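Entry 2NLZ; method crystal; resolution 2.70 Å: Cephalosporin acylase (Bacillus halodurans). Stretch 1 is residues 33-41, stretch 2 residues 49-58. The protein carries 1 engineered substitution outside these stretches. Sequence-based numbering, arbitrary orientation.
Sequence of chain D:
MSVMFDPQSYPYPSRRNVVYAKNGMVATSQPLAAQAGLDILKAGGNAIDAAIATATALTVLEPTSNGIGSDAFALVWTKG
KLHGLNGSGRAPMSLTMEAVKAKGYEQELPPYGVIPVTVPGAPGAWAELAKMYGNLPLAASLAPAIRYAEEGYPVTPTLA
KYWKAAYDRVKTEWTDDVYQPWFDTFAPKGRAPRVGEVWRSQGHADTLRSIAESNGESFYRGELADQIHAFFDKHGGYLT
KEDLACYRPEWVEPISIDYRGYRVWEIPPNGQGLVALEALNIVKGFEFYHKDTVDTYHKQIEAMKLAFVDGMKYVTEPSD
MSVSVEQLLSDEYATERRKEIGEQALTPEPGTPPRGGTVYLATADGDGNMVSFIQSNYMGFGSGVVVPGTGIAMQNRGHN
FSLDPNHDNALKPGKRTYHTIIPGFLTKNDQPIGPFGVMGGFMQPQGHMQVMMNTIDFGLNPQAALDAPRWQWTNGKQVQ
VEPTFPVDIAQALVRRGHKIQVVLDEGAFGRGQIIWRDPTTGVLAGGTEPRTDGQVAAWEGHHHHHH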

# COMPACT_ATOMS: atom_id res chain seq x y z
N ALA D 33 -12.51 7.09 -29.98
CA ALA D 33 -12.69 5.92 -30.84
C ALA D 33 -13.89 5.12 -30.37
O ALA D 33 -14.73 4.70 -31.17
CB ALA D 33 -11.43 5.06 -30.88
N ALA D 34 -13.98 4.91 -29.06
CA ALA D 34 -15.16 4.30 -28.46
C ALA D 34 -16.42 5.09 -28.83
O ALA D 34 -17.46 4.51 -29.15
CB ALA D 34 -15.01 4.21 -26.94
N GLN D 35 -16.29 6.41 -28.82
CA GLN D 35 -17.37 7.31 -29.20
C GLN D 35 -17.86 7.06 -30.63
O GLN D 35 -19.05 7.15 -30.89
CB GLN D 35 -16.94 8.77 -29.00
CG GLN D 35 -18.09 9.78 -28.94
CD GLN D 35 -18.97 9.62 -27.70
OE1 GLN D 35 -18.61 8.95 -26.73
NE2 GLN D 35 -20.13 10.26 -27.74
N ALA D 36 -16.93 6.75 -31.53
CA ALA D 36 -17.24 6.43 -32.91
C ALA D 36 -18.12 5.20 -33.01
O ALA D 36 -19.15 5.22 -33.69
CB ALA D 36 -15.95 6.24 -33.73
N GLY D 37 -17.73 4.13 -32.32
CA GLY D 37 -18.51 2.89 -32.31
C GLY D 37 -19.90 3.07 -31.72
O GLY D 37 -20.85 2.42 -32.14
N LEU D 38 -20.00 3.96 -30.74
CA LEU D 38 -21.29 4.33 -30.18
C LEU D 38 -22.17 5.07 -31.18
O LEU D 38 -23.35 4.77 -31.30
CB LEU D 38 -21.09 5.18 -28.94
CG LEU D 38 -21.29 4.50 -27.59
CD1 LEU D 38 -20.68 3.10 -27.53
CD2 LEU D 38 -20.70 5.39 -26.52
N ASP D 39 -21.58 6.03 -31.90
CA ASP D 39 -22.31 6.80 -32.90
C ASP D 39 -22.81 5.91 -34.04
O ASP D 39 -23.85 6.20 -34.64
CB ASP D 39 -21.43 7.90 -33.48
CG ASP D 39 -21.08 8.96 -32.46
OD1 ASP D 39 -20.20 9.81 -32.78
OD2 ASP D 39 -21.67 8.94 -31.35
N ILE D 40 -22.06 4.85 -34.33
CA ILE D 40 -22.44 3.95 -35.40
C ILE D 40 -23.56 3.03 -34.94
O ILE D 40 -24.49 2.74 -35.70
CB ILE D 40 -21.22 3.18 -35.96
CG1 ILE D 40 -20.73 3.87 -37.23
CG2 ILE D 40 -21.57 1.75 -36.30
CD1 ILE D 40 -20.31 5.32 -37.02
N LEU D 41 -23.49 2.60 -33.68
CA LEU D 41 -24.56 1.86 -33.05
C LEU D 41 -25.85 2.70 -33.08
O LEU D 41 -26.91 2.18 -33.42
CB LEU D 41 -24.17 1.49 -31.61
CG LEU D 41 -23.75 0.07 -31.19
CD1 LEU D 41 -23.30 -0.81 -32.33
CD2 LEU D 41 -22.63 0.16 -30.16
N ASP D 49 -20.21 -3.29 -37.36
CA ASP D 49 -20.14 -1.92 -37.84
C ASP D 49 -19.33 -1.09 -36.87
O ASP D 49 -18.37 -0.43 -37.26
CB ASP D 49 -21.53 -1.32 -38.02
CG ASP D 49 -22.29 -1.94 -39.17
OD1 ASP D 49 -21.78 -1.92 -40.31
OD2 ASP D 49 -23.42 -2.41 -38.93
N ALA D 50 -19.72 -1.14 -35.59
CA ALA D 50 -19.04 -0.39 -34.52
C ALA D 50 -17.54 -0.69 -34.41
O ALA D 50 -16.75 0.21 -34.15
CB ALA D 50 -19.72 -0.64 -33.18
N ALA D 51 -17.18 -1.95 -34.62
CA ALA D 51 -15.80 -2.37 -34.58
C ALA D 51 -15.01 -1.67 -35.68
O ALA D 51 -13.93 -1.14 -35.43
CB ALA D 51 -15.71 -3.87 -34.73
N ILE D 52 -15.57 -1.66 -36.89
CA ILE D 52 -14.96 -0.99 -38.03
C ILE D 52 -14.88 0.51 -37.76
O ILE D 52 -13.86 1.13 -38.02
CB ILE D 52 -15.71 -1.29 -39.35
CG1 ILE D 52 -15.71 -2.80 -39.63
CG2 ILE D 52 -15.08 -0.57 -40.52
CD1 ILE D 52 -16.77 -3.25 -40.62
N ALA D 53 -15.93 1.08 -37.20
CA ALA D 53 -15.93 2.50 -36.85
C ALA D 53 -14.75 2.84 -35.95
O ALA D 53 -13.97 3.75 -36.23
CB ALA D 53 -17.24 2.89 -36.19
N THR D 54 -14.63 2.07 -34.88
CA THR D 54 -13.60 2.25 -33.89
C THR D 54 -12.19 1.97 -34.43
O THR D 54 -11.24 2.64 -34.05
CB THR D 54 -13.87 1.32 -32.70
OG1 THR D 54 -15.25 1.41 -32.33
CG2 THR D 54 -13.00 1.70 -31.51
N ALA D 55 -12.07 0.98 -35.31
CA ALA D 55 -10.77 0.59 -35.84
C ALA D 55 -10.22 1.71 -36.71
O ALA D 55 -9.07 2.14 -36.53
CB ALA D 55 -10.87 -0.69 -36.64
N THR D 56 -11.05 2.17 -37.63
CA THR D 56 -10.67 3.24 -38.55
C THR D 56 -10.46 4.55 -37.81
O THR D 56 -9.61 5.35 -38.21
CB THR D 56 -11.73 3.45 -39.67
OG1 THR D 56 -13.03 3.57 -39.09
CG2 THR D 56 -11.71 2.29 -40.64
N ALA D 57 -11.23 4.77 -36.75
CA ALA D 57 -11.05 5.93 -35.89
C ALA D 57 -9.67 5.93 -35.25
O ALA D 57 -8.99 6.96 -35.25
CB ALA D 57 -12.13 6.00 -34.82
N LEU D 58 -9.26 4.76 -34.74
CA LEU D 58 -7.96 4.56 -34.09
C LEU D 58 -6.78 4.83 -35.02
O LEU D 58 -5.70 5.21 -34.59
CB LEU D 58 -7.85 3.13 -33.54
CG LEU D 58 -8.67 2.79 -32.29
CD1 LEU D 58 -8.86 1.29 -32.10
CD2 LEU D 58 -8.08 3.42 -31.05

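Residues 33-41 and 49-58 each lie within a longer helix, and the two run roughly antiparallel, at 147° between their N-to-C directions. Their axes approach to 7.4 Å, a close packing that brings the CA atoms of Gly37 and Ala50 within 4.0 Å and those of Ala33 and Thr54 within 4.9 Å. No hydrogen bond crosses; backbone polar groups are largely paired along each helix, and the contact, burying 400 Å² in total, rests on apolar packing. Gly37 permits the closest backbone approach: its O lies 3.4 Å from Ala50 CB and its CA 3.6 Å from Thr54 OG1, and a CB here would clash with that hydroxyl. Thr54 (rotamer m) turns its OG1 back to donate to Ala50 O at 2.6 Å within its own helix, leaving CG2 3.5 Å from Ala33 O. Toward one end alanine methyls pack together, Ala36 CB meeting Ala57 CB at 4.0 Å, and the longer Leu58 reaches in to place CD2 3.7 Å from Ala33 CB. Toward the other end Ile40 and Leu41 likewise reach across. Ile40 sets CG1 3.8 Å from Ala53 CB and CG2 3.5 Å from Asp49 CB; Leu41 points its CA-to-CB bond sideways, yet its CD1 comes 3.7 Å from Ala50 CB. Asp49 contributes its aliphatic CB here, its carboxylate oxygens being hydrogen-bonded elsewhere in the structure.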